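Local coordinates for protein Non-reducing end beta-L-arabinofuranosidase (Bacteroides thetaiotaomicron, PDB 5MQO) that probably hydrolyses glycosidic bonds in plant pectin as a glycoside hydrolase of family GH127, consistent with an aceric acidase role, at residues 371-375 and 587-593; 527-533 and 561-567; 541-547 and 571-577; 593-599 and 692-698. All coordinates share one frame; numbering follows the deposited sequence.

Interaction 1 of 4, residues 371-375 and 587-593; sequences YQLPN and HPLAEEI
Tyr371 and His587 are brought face to face by different first torsions: CG of Tyr371 stands anti to its carbonyl carbon (chi1 -45°), whereas CG of His587 stands opposite its backbone N (chi1 -171°). The stack joins two loops at a domain interface, one from the helical GH127 catalytic domain, leading from strand 361-364 to helix 382-399, the other from the C-terminal beta domain, between strands 581-584 and 596-601. The ring centroids are 4.4 Å apart and the planes 20° from parallel. The rings are offset: CE1 of Tyr371 lies over the centre of the imidazole, 3.8 Å from His587 CG, while His587 ND1 sits above the tyrosine nearer its rim. A bond within the second loop helps to hold the imidazole's rotation, because Leu589 N reaches His587 ND1 in the ring plane at 3.2 Å. That bond lies inside the type I turn from His587 to Ala590. Leu589 adds an oblique apolar contact, its CD1 3.7 Å from Tyr371 CE2. Next in the chain, the CA-H of Ala590 points almost straight at Tyr371 O, 3.4 Å away. At the other end of the contact Glu592, bent at chi2, lies alongside Pro374 with CG 3.6 Å from Pro374 CA. OE2 of Glu592 rests near Gln372 CG; Gln372 OE1 accepts a hydrogen bond from Arg369 N. OE1 of Glu592 takes a weak hydrogen bond from Leu373 N at 3.2 Å, and also lies 3.4 Å from Tyr371 O, two acceptors with no bond between them.

Interaction 2 of 4, residues 527-533 and 561-567; sequences GAFSLFF and AEVNRTW
Trp567 turns the edge of its five-membered ring to the face of Phe529, the planes 51° apart and CD1 of the indole 3.3 Å from Phe529 CZ. Its NE1 donates to Phe529 O at 2.6 Å, a short, bent bond that ties the indole to the Phe529 backbone. Leu531 comes over one face of the same indole, CD1 3.9 Å from the centroid of the six-membered ring and 16° off its normal; CB of Arg565 lies over the opposite face. Leu531 lies on the inner face of an antiparallel strand pair, 529-533 with 561-565, at the margin of one sheet of the middle-domain beta-sandwich; the indole folds back under that face, and both pack on Val573 of the second sheet. Phe533 N to Ala561 O and Ala561 N to Phe533 O, both 2.8 Å, pin one end of the ladder. On the other face Ser530 OG donates to the anti lone pair of Glu562 OE2 at 2.6 Å. CG of Glu562 lies opposite the backbone N and the chain runs on extended beyond it, alongside Phe532, the carboxylate and ring planes 14° from parallel and Glu562 CG 3.5 Å from Phe532 CE2. Phe532 also stacks on Tyr482 of the neighbouring strand.

Interaction 3 of 4, residues 541-547 and 571-577; sequences KAALTVN and DVVELVM
Strands 542-546 and 572-577 form an antiparallel pair within the larger sheet of the middle domain, where 572-577 is flanked on its far side by strand 514-521. Ala543 and Val576 make a hydrogen-bonded pair, and the bond from Val576 N to Ala543 O is 2.7 Å long and nearly straight. The ladder ends at Asn547, whose N donates to Val572 O at 2.7 Å. Here the backbone leaves the strand in a left-handed conformation (phi 52°), and the side chain takes over the next step of the pairing. With Asn547 CG anti to the carbonyl carbon (chi1 -66°), OD1 comes back toward Val572 N for a weak bond of 3.1 Å, and ND2 donates to Asp571 OD1 at 2.9 Å. Asp571 OD1 lies in the plane of the Asn547 amide, but the donor comes from above the carboxylate plane, 47° out of it. Asp571 OD2 has its own donor, Lys568 N, so both carboxylate oxygens are engaged. On the side facing away from the other sheet, Thr545 and Glu574 lie side by side, OG1 3.3 Å from Glu574 CB, while the Glu574 carboxylate goes on to a salt bridge with Arg516. On the inner side Leu544 CD2 meets Leu575 CD1 at 3.8 Å, and Val573 CG1 is also near Leu544 CD2. Leu544 and Val573 also touch strands 559-565 and 529-535, respectively, of the facing sheet. An apolar inner face packed on a second sheet, with a mixed, more exposed outer face, is characteristic of a beta-sandwich.

Interaction 4 of 4, residues 593-599 and 692-698; sequences IRNQVVV and VWMPLAR
Val597 and Met694 form an antiparallel hydrogen-bonded pair, Val597 N to Met694 O at 2.7 Å and Met694 N to Val597 O at 2.8 Å. The two strand segments, 596-599 and 694-697, nevertheless cross at 109°, so the pairing is brief and strongly twisted. It is extended by a weak bond from Leu696 N to Asn595 O, at 3.5 Å; Asn595 lies in the type II turn that runs from Ile593 to Gln596. This turn carries Ile593 over the indole of Trp693, with CG2 3.8 Å from the centroid of the five-membered ring and 13° off its normal. From the opposite face comes Val598, which sets CG1 between its backbone N and carbonyl carbon (chi1 57°) and so lays this methyl 3.7 Å from the centroid of the six-membered ring. The indole is thus sandwiched by CH-pi contacts, while Gln596 O lies at its edge, 3.4 Å from Trp693 CZ3. Gln596 itself is directed back into the turn, NE2 donating to Arg594 O at 2.9 Å. On the other side of the pair, Val597 CG1 meets Leu696 CD1 at 3.7 Å, the two side chains at about a right angle. Strand 596-601 also pairs with strands 581-584 and 604-609, placing the contact in the C-terminal beta domain. With three backbone bonds between these segments, one of them weak, apolar packing probably contributes much of the hold, and the contacts on both indole faces would restrict its rotation.

In the fold
The four contacts form two pairs. Interactions 2 and 3, with centres 13 Å apart, lie one in each facing sheet of the middle domain and pack on one another: Trp567 CZ3 lies 3.4 Å from Val573 CG2, and Val563 CG2 lies 3.8 Å from Leu544 CD1. Their strands interleave along the chain, each sheet taking one strand in turn. Interactions 1 and 4, with centres 11 Å apart, share Ile593, so the loop docked on the catalytic domain leads directly into the C-terminal beta strands. The pairs do not touch, interactions 3 and 4 coming within about 16 Å at their nearest atoms. Interaction 1 joins the catalytic and C-terminal domains directly, and Trp693 of interaction 4 extends that junction through Asn375.

Interaction 1 of 4, residues 371-375 and 587-593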
# COMPACT_ATOMS: atom_id res chain seq x y z
N TYR A 371 -15.55 11.64 8.19
CA TYR A 371 -14.90 11.93 9.46
C TYR A 371 -15.20 10.95 10.62
O TYR A 371 -15.00 11.32 11.80
CB TYR A 371 -15.20 13.36 9.88
CG TYR A 371 -15.05 14.32 8.74
CD1 TYR A 371 -13.78 14.67 8.26
CD2 TYR A 371 -16.17 14.84 8.11
CE1 TYR A 371 -13.65 15.54 7.17
CE2 TYR A 371 -16.05 15.73 7.05
CZ TYR A 371 -14.79 16.07 6.57
OH TYR A 371 -14.70 16.92 5.50
N GLN A 372 -15.65 9.74 10.35
CA GLN A 372 -15.85 8.77 11.42
C GLN A 372 -14.60 7.90 11.49
O GLN A 372 -14.47 6.91 10.75
CB GLN A 372 -17.11 7.92 11.20
CG GLN A 372 -17.31 6.82 12.23
CD GLN A 372 -18.54 5.98 11.96
OE1 GLN A 372 -19.05 5.88 10.82
NE2 GLN A 372 -19.02 5.35 13.01
N LEU A 373 -13.67 8.28 12.36
CA LEU A 373 -12.34 7.65 12.40
C LEU A 373 -11.91 7.14 13.77
O LEU A 373 -10.84 7.50 14.24
CB LEU A 373 -11.30 8.60 11.80
CG LEU A 373 -11.61 8.96 10.34
CD1 LEU A 373 -10.80 10.17 9.89
CD2 LEU A 373 -11.41 7.77 9.41
N PRO A 374 -12.70 6.25 14.39
CA PRO A 374 -12.35 5.69 15.70
C PRO A 374 -11.02 4.94 15.69
O PRO A 374 -10.55 4.51 14.66
CB PRO A 374 -13.49 4.69 15.95
CG PRO A 374 -13.87 4.23 14.58
CD PRO A 374 -13.87 5.53 13.83
N ASN A 375 -10.47 4.72 16.86
CA ASN A 375 -9.10 4.34 17.01
C ASN A 375 -9.00 2.90 17.48
O ASN A 375 -8.36 2.08 16.80
CB ASN A 375 -8.45 5.28 18.02
CG ASN A 375 -8.19 6.67 17.46
OD1 ASN A 375 -8.95 7.62 17.70
ND2 ASN A 375 -7.09 6.80 16.73
N HIS A 587 -9.25 17.48 11.12
CA HIS A 587 -10.48 18.26 10.86
C HIS A 587 -11.46 18.17 12.07
O HIS A 587 -11.57 17.13 12.70
CB HIS A 587 -11.07 17.73 9.55
CG HIS A 587 -12.19 18.53 9.01
ND1 HIS A 587 -13.40 18.63 9.65
CD2 HIS A 587 -12.32 19.23 7.85
CE1 HIS A 587 -14.22 19.37 8.93
NE2 HIS A 587 -13.59 19.74 7.83
N PRO A 588 -12.13 19.27 12.42
CA PRO A 588 -12.92 19.23 13.67
C PRO A 588 -14.08 18.24 13.68
O PRO A 588 -14.46 17.73 14.73
CB PRO A 588 -13.44 20.67 13.81
CG PRO A 588 -13.15 21.35 12.49
CD PRO A 588 -11.97 20.65 11.91
N LEU A 589 -14.70 17.99 12.54
CA LEU A 589 -15.69 16.92 12.41
C LEU A 589 -15.17 15.48 12.64
O LEU A 589 -15.94 14.59 12.66
CB LEU A 589 -16.39 17.00 11.06
CG LEU A 589 -17.28 18.20 10.74
CD1 LEU A 589 -17.69 18.11 9.28
CD2 LEU A 589 -18.55 18.24 11.60
N ALA A 590 -13.87 15.25 12.80
CA ALA A 590 -13.38 13.94 13.26
C ALA A 590 -13.33 13.87 14.80
O ALA A 590 -12.29 14.08 15.42
CB ALA A 590 -12.02 13.63 12.66
N GLU A 591 -14.47 13.53 15.39
CA GLU A 591 -14.69 13.63 16.82
C GLU A 591 -13.80 12.71 17.61
O GLU A 591 -13.33 13.05 18.69
CB GLU A 591 -16.15 13.29 17.15
CG GLU A 591 -17.20 14.09 16.37
CD GLU A 591 -18.56 14.10 17.05
OE1 GLU A 591 -18.74 13.43 18.09
OE2 GLU A 591 -19.46 14.80 16.52
N GLU A 592 -13.54 11.53 17.06
CA GLU A 592 -12.77 10.49 17.75
C GLU A 592 -11.33 10.90 18.00
O GLU A 592 -10.67 10.29 18.84
CB GLU A 592 -12.80 9.19 16.95
CG GLU A 592 -14.20 8.56 16.81
CD GLU A 592 -15.00 8.92 15.57
OE1 GLU A 592 -14.70 9.94 14.93
OE2 GLU A 592 -15.96 8.18 15.26
N ILE A 593 -10.86 11.91 17.28
CA ILE A 593 -9.51 12.47 17.44
C ILE A 593 -9.48 13.99 17.62
O ILE A 593 -8.44 14.64 17.46
CB ILE A 593 -8.62 12.04 16.26
CG1 ILE A 593 -9.22 12.46 14.91
CG2 ILE A 593 -8.46 10.53 16.31
CD1 ILE A 593 -8.39 12.01 13.70

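Interaction 2 of 4, residues 527-533 and 561-567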
# COMPACT_ATOMS: atom_id res chain seq x y z
N GLY A 527 19.47 12.58 -25.49
CA GLY A 527 19.59 14.03 -25.68
C GLY A 527 19.80 14.69 -24.34
O GLY A 527 20.56 14.22 -23.49
N ALA A 528 19.12 15.81 -24.17
CA ALA A 528 18.72 16.25 -22.83
C ALA A 528 17.51 15.39 -22.47
O ALA A 528 16.74 14.99 -23.34
CB ALA A 528 18.34 17.73 -22.81
N PHE A 529 17.40 15.08 -21.18
CA PHE A 529 16.21 14.45 -20.62
C PHE A 529 16.20 14.77 -19.13
O PHE A 529 17.26 15.11 -18.57
CB PHE A 529 16.20 12.94 -20.87
CG PHE A 529 17.32 12.20 -20.19
CD1 PHE A 529 18.57 12.11 -20.78
CD2 PHE A 529 17.12 11.59 -18.97
CE1 PHE A 529 19.61 11.43 -20.14
CE2 PHE A 529 18.15 10.91 -18.32
CZ PHE A 529 19.40 10.82 -18.91
N SER A 530 15.03 14.64 -18.50
CA SER A 530 14.85 15.11 -17.12
C SER A 530 15.05 14.04 -16.04
O SER A 530 14.92 12.83 -16.28
CB SER A 530 13.47 15.75 -16.96
OG SER A 530 13.40 17.01 -17.62
N LEU A 531 15.38 14.49 -14.84
CA LEU A 531 15.26 13.67 -13.64
C LEU A 531 14.33 14.40 -12.71
O LEU A 531 14.65 15.49 -12.24
CB LEU A 531 16.62 13.47 -12.94
CG LEU A 531 17.60 12.48 -13.58
CD1 LEU A 531 18.81 12.29 -12.68
CD2 LEU A 531 16.96 11.14 -13.88
N PHE A 532 13.19 13.79 -12.42
CA PHE A 532 12.18 14.43 -11.58
C PHE A 532 12.31 13.88 -10.18
O PHE A 532 12.47 12.67 -10.01
CB PHE A 532 10.79 14.12 -12.09
CG PHE A 532 10.53 14.57 -13.48
CD1 PHE A 532 10.94 13.81 -14.57
CD2 PHE A 532 9.79 15.73 -13.73
CE1 PHE A 532 10.66 14.21 -15.87
CE2 PHE A 532 9.50 16.13 -15.02
CZ PHE A 532 9.95 15.37 -16.10
N PHE A 533 12.22 14.76 -9.18
CA PHE A 533 12.23 14.36 -7.76
C PHE A 533 10.97 14.79 -7.07
O PHE A 533 10.65 15.99 -7.01
CB PHE A 533 13.44 14.97 -7.03
CG PHE A 533 14.75 14.54 -7.61
CD1 PHE A 533 15.23 15.15 -8.78
CD2 PHE A 533 15.44 13.49 -7.06
CE1 PHE A 533 16.40 14.73 -9.35
CE2 PHE A 533 16.62 13.06 -7.62
CZ PHE A 533 17.10 13.68 -8.77
N ALA A 561 9.93 18.17 -8.68
CA ALA A 561 11.02 19.08 -9.08
C ALA A 561 11.71 18.45 -10.29
O ALA A 561 12.23 17.33 -10.20
CB ALA A 561 12.00 19.29 -7.95
N GLU A 562 11.69 19.17 -11.42
CA GLU A 562 12.29 18.70 -12.68
C GLU A 562 13.73 19.21 -12.78
O GLU A 562 14.03 20.32 -12.35
CB GLU A 562 11.48 19.21 -13.87
CG GLU A 562 11.93 18.66 -15.21
CD GLU A 562 11.14 19.20 -16.39
OE1 GLU A 562 10.31 20.11 -16.21
OE2 GLU A 562 11.37 18.71 -17.52
N VAL A 563 14.62 18.39 -13.33
CA VAL A 563 16.01 18.79 -13.60
C VAL A 563 16.34 18.36 -15.03
O VAL A 563 16.73 17.23 -15.24
CB VAL A 563 17.01 18.19 -12.58
CG1 VAL A 563 18.42 18.71 -12.80
CG2 VAL A 563 16.59 18.53 -11.15
N ASN A 564 16.14 19.26 -16.00
CA ASN A 564 16.41 18.92 -17.40
C ASN A 564 17.83 19.30 -17.79
O ASN A 564 18.25 20.43 -17.59
CB ASN A 564 15.42 19.60 -18.34
CG ASN A 564 15.53 19.06 -19.77
OD1 ASN A 564 15.31 17.85 -20.03
ND2 ASN A 564 15.87 19.93 -20.71
N ARG A 565 18.55 18.35 -18.37
CA ARG A 565 20.01 18.40 -18.45
C ARG A 565 20.48 17.34 -19.45
O ARG A 565 19.84 16.30 -19.59
CB ARG A 565 20.56 18.10 -17.05
CG ARG A 565 22.06 18.26 -16.86
CD ARG A 565 22.48 19.72 -16.90
NE ARG A 565 21.86 20.49 -15.81
CZ ARG A 565 22.39 20.69 -14.60
NH1 ARG A 565 23.58 20.18 -14.26
NH2 ARG A 565 21.71 21.41 -13.70
N THR A 566 21.58 17.60 -20.15
CA THR A 566 22.23 16.55 -20.95
C THR A 566 23.16 15.85 -19.97
O THR A 566 24.22 16.36 -19.64
CB THR A 566 22.99 17.10 -22.19
OG1 THR A 566 22.07 17.79 -23.05
CG2 THR A 566 23.61 15.96 -23.00
N TRP A 567 22.72 14.69 -19.48
CA TRP A 567 23.41 14.02 -18.37
C TRP A 567 24.61 13.26 -18.92
O TRP A 567 24.50 12.60 -19.95
CB TRP A 567 22.47 13.04 -17.62
CG TRP A 567 21.25 13.70 -17.05
CD1 TRP A 567 20.03 13.83 -17.66
CD2 TRP A 567 21.13 14.34 -15.78
NE1 TRP A 567 19.16 14.51 -16.84
CE2 TRP A 567 19.82 14.83 -15.68
CE3 TRP A 567 22.01 14.54 -14.71
CZ2 TRP A 567 19.36 15.51 -14.55
CZ3 TRP A 567 21.56 15.20 -13.60
CH2 TRP A 567 20.24 15.67 -13.52

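Interaction 3 of 4, residues 541-547 and 571-577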
# COMPACT_ATOMS: atom_id res chain seq x y z
N LYS A 541 10.63 22.58 3.35
CA LYS A 541 11.82 23.13 2.66
C LYS A 541 12.52 22.01 1.97
O LYS A 541 12.67 20.93 2.53
CB LYS A 541 12.79 23.83 3.64
CG LYS A 541 12.29 25.19 4.14
CD LYS A 541 12.44 25.43 5.66
CE LYS A 541 11.21 26.14 6.25
NZ LYS A 541 11.52 26.91 7.49
N ALA A 542 12.98 22.26 0.76
CA ALA A 542 13.86 21.31 0.11
C ALA A 542 14.76 21.98 -0.92
O ALA A 542 14.37 22.98 -1.53
CB ALA A 542 13.04 20.21 -0.55
N ALA A 543 15.96 21.43 -1.09
CA ALA A 543 16.95 21.99 -2.00
C ALA A 543 17.59 20.91 -2.84
O ALA A 543 17.74 19.75 -2.39
CB ALA A 543 18.03 22.76 -1.22
N LEU A 544 17.95 21.30 -4.07
CA LEU A 544 18.72 20.48 -5.01
C LEU A 544 20.14 21.00 -5.28
O LEU A 544 20.42 22.21 -5.20
CB LEU A 544 17.98 20.41 -6.34
CG LEU A 544 16.71 19.57 -6.35
CD1 LEU A 544 15.93 19.87 -7.62
CD2 LEU A 544 17.01 18.08 -6.26
N THR A 545 21.04 20.07 -5.60
CA THR A 545 22.36 20.41 -6.16
C THR A 545 22.65 19.46 -7.32
O THR A 545 22.11 18.36 -7.37
CB THR A 545 23.48 20.35 -5.09
OG1 THR A 545 23.70 18.99 -4.69
CG2 THR A 545 23.13 21.21 -3.87
N VAL A 546 23.46 19.92 -8.28
CA VAL A 546 23.97 19.05 -9.35
C VAL A 546 25.50 19.15 -9.45
O VAL A 546 26.06 20.20 -9.82
CB VAL A 546 23.36 19.32 -10.74
CG1 VAL A 546 23.68 18.16 -11.67
CG2 VAL A 546 21.86 19.51 -10.63
N ASN A 547 26.15 18.03 -9.13
CA ASN A 547 27.58 17.96 -8.89
C ASN A 547 28.06 19.01 -7.86
O ASN A 547 29.13 19.59 -8.02
CB ASN A 547 28.35 18.06 -10.21
CG ASN A 547 28.10 16.87 -11.13
OD1 ASN A 547 28.33 15.72 -10.74
ND2 ASN A 547 27.69 17.14 -12.37
N ASP A 571 27.59 12.07 -13.29
CA ASP A 571 26.83 13.21 -12.71
C ASP A 571 26.17 12.78 -11.39
O ASP A 571 25.91 11.58 -11.13
CB ASP A 571 25.79 13.82 -13.69
CG ASP A 571 26.42 14.72 -14.81
OD1 ASP A 571 27.48 15.32 -14.60
OD2 ASP A 571 25.83 14.82 -15.91
N VAL A 572 25.94 13.78 -10.54
CA VAL A 572 25.41 13.58 -9.19
C VAL A 572 24.35 14.63 -8.92
O VAL A 572 24.64 15.81 -8.94
CB VAL A 572 26.56 13.70 -8.17
CG1 VAL A 572 26.06 13.98 -6.76
CG2 VAL A 572 27.42 12.45 -8.20
N VAL A 573 23.12 14.18 -8.66
CA VAL A 573 22.08 15.04 -8.11
C VAL A 573 21.88 14.71 -6.63
O VAL A 573 21.97 13.54 -6.23
CB VAL A 573 20.73 14.86 -8.83
CG1 VAL A 573 19.78 15.99 -8.48
CG2 VAL A 573 20.92 14.79 -10.33
N GLU A 574 21.58 15.74 -5.85
CA GLU A 574 21.44 15.60 -4.41
C GLU A 574 20.26 16.42 -3.87
O GLU A 574 20.31 17.65 -3.82
CB GLU A 574 22.75 15.97 -3.71
CG GLU A 574 22.89 15.38 -2.31
CD GLU A 574 24.26 15.60 -1.71
OE1 GLU A 574 25.22 14.90 -2.13
OE2 GLU A 574 24.38 16.49 -0.84
N LEU A 575 19.20 15.72 -3.48
CA LEU A 575 18.03 16.32 -2.86
C LEU A 575 18.29 16.38 -1.39
O LEU A 575 18.65 15.37 -0.80
CB LEU A 575 16.83 15.43 -3.13
CG LEU A 575 15.49 15.88 -2.57
CD1 LEU A 575 15.05 17.22 -3.15
CD2 LEU A 575 14.44 14.82 -2.83
N VAL A 576 18.14 17.57 -0.79
CA VAL A 576 18.12 17.70 0.67
C VAL A 576 16.74 18.15 1.10
O VAL A 576 16.36 19.28 0.84
CB VAL A 576 19.16 18.73 1.19
CG1 VAL A 576 19.15 18.81 2.72
CG2 VAL A 576 20.55 18.38 0.69
N MET A 577 15.99 17.26 1.73
CA MET A 577 14.65 17.56 2.30
C MET A 577 14.82 17.80 3.77
O MET A 577 15.46 17.00 4.43
CB MET A 577 13.67 16.38 2.09
CG MET A 577 13.27 16.12 0.64
SD MET A 577 12.57 14.48 0.25
CE MET A 577 14.03 13.46 0.32

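Interaction 4 of 4, residues 593-599 and 692-698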
# COMPACT_ATOMS: atom_id res chain seq x y z
N ILE A 593 -10.86 11.91 17.28
CA ILE A 593 -9.51 12.47 17.44
C ILE A 593 -9.48 13.99 17.62
O ILE A 593 -8.44 14.64 17.46
CB ILE A 593 -8.62 12.04 16.26
CG1 ILE A 593 -9.22 12.46 14.91
CG2 ILE A 593 -8.46 10.53 16.31
CD1 ILE A 593 -8.39 12.01 13.70
N ARG A 594 -10.63 14.57 17.99
CA ARG A 594 -10.70 15.99 18.24
C ARG A 594 -9.72 16.35 19.38
O ARG A 594 -9.52 15.56 20.31
CB ARG A 594 -12.12 16.41 18.56
CG ARG A 594 -12.28 17.92 18.74
CD ARG A 594 -13.63 18.41 18.25
NE ARG A 594 -13.83 19.83 18.53
CZ ARG A 594 -13.20 20.83 17.91
NH1 ARG A 594 -12.29 20.58 16.97
NH2 ARG A 594 -13.46 22.09 18.24
N ASN A 595 -9.06 17.49 19.24
CA ASN A 595 -8.10 17.97 20.23
C ASN A 595 -6.96 17.00 20.65
O ASN A 595 -6.53 16.94 21.81
CB ASN A 595 -8.86 18.48 21.46
CG ASN A 595 -8.11 19.56 22.19
OD1 ASN A 595 -7.48 20.41 21.57
ND2 ASN A 595 -8.13 19.50 23.51
N GLN A 596 -6.47 16.27 19.67
CA GLN A 596 -5.42 15.29 19.89
C GLN A 596 -4.42 15.48 18.77
O GLN A 596 -4.70 16.14 17.75
CB GLN A 596 -6.01 13.86 19.92
CG GLN A 596 -6.89 13.58 21.16
CD GLN A 596 -7.86 12.40 21.01
OE1 GLN A 596 -7.45 11.23 21.16
NE2 GLN A 596 -9.16 12.70 20.77
N VAL A 597 -3.25 14.91 18.97
CA VAL A 597 -2.16 15.14 18.07
C VAL A 597 -1.59 13.79 17.73
O VAL A 597 -1.63 12.86 18.54
CB VAL A 597 -1.14 16.14 18.70
CG1 VAL A 597 -0.64 15.65 20.05
CG2 VAL A 597 0.07 16.42 17.81
N VAL A 598 -1.11 13.69 16.50
CA VAL A 598 -0.31 12.58 15.99
C VAL A 598 1.05 13.15 15.55
O VAL A 598 1.13 14.25 14.99
CB VAL A 598 -0.97 11.89 14.78
CG1 VAL A 598 -1.24 12.86 13.63
CG2 VAL A 598 -0.11 10.74 14.28
N VAL A 599 2.11 12.36 15.79
CA VAL A 599 3.47 12.77 15.50
C VAL A 599 3.99 12.09 14.25
O VAL A 599 4.12 10.87 14.23
CB VAL A 599 4.43 12.39 16.66
CG1 VAL A 599 5.85 12.86 16.34
CG2 VAL A 599 3.95 12.94 17.99
N VAL A 692 -1.81 5.91 18.56
CA VAL A 692 -1.21 6.87 17.64
C VAL A 692 -1.60 8.28 18.09
O VAL A 692 -0.75 9.13 18.31
CB VAL A 692 -1.61 6.62 16.16
CG1 VAL A 692 -1.02 7.67 15.21
CG2 VAL A 692 -1.21 5.22 15.73
N TRP A 693 -2.89 8.54 18.24
CA TRP A 693 -3.34 9.89 18.60
C TRP A 693 -3.27 10.05 20.11
O TRP A 693 -3.63 9.12 20.83
CB TRP A 693 -4.76 10.16 18.07
CG TRP A 693 -4.78 10.32 16.63
CD1 TRP A 693 -4.80 9.33 15.73
CD2 TRP A 693 -4.71 11.54 15.89
NE1 TRP A 693 -4.78 9.84 14.46
CE2 TRP A 693 -4.73 11.20 14.53
CE3 TRP A 693 -4.67 12.89 16.26
CZ2 TRP A 693 -4.68 12.16 13.51
CZ3 TRP A 693 -4.62 13.86 15.25
CH2 TRP A 693 -4.62 13.49 13.90
N MET A 694 -2.77 11.21 20.56
CA MET A 694 -2.58 11.52 21.99
C MET A 694 -3.18 12.88 22.32
O MET A 694 -3.23 13.77 21.46
CB MET A 694 -1.10 11.53 22.37
CG MET A 694 -0.41 10.17 22.33
SD MET A 694 1.41 10.25 22.33
CE MET A 694 1.74 10.89 20.68
N PRO A 695 -3.61 13.06 23.57
CA PRO A 695 -4.03 14.38 24.02
C PRO A 695 -2.99 15.46 23.78
O PRO A 695 -1.82 15.25 24.04
CB PRO A 695 -4.24 14.20 25.53
CG PRO A 695 -4.50 12.74 25.71
CD PRO A 695 -3.72 12.05 24.64
N LEU A 696 -3.44 16.62 23.32
CA LEU A 696 -2.61 17.78 23.04
C LEU A 696 -2.85 18.88 24.08
O LEU A 696 -3.99 19.23 24.32
CB LEU A 696 -2.98 18.28 21.65
CG LEU A 696 -2.27 19.51 21.08
CD1 LEU A 696 -0.79 19.28 20.77
CD2 LEU A 696 -3.02 19.97 19.83
N ALA A 697 -1.79 19.43 24.66
CA ALA A 697 -1.88 20.62 25.51
C ALA A 697 -1.22 21.81 24.81
O ALA A 697 0.00 21.84 24.69
CB ALA A 697 -1.21 20.36 26.84
N ARG A 698 -2.02 22.80 24.39
CA ARG A 698 -1.59 23.86 23.45
C ARG A 698 -1.15 25.15 24.13
O ARG A 698 -1.80 25.59 25.06
CB ARG A 698 -2.73 24.19 22.49
CG ARG A 698 -3.40 22.96 21.89
CD ARG A 698 -4.53 23.28 20.93
NE ARG A 698 -4.05 24.01 19.75
CZ ARG A 698 -4.66 24.02 18.57
NH1 ARG A 698 -5.78 23.32 18.37
NH2 ARG A 698 -4.13 24.72 17.57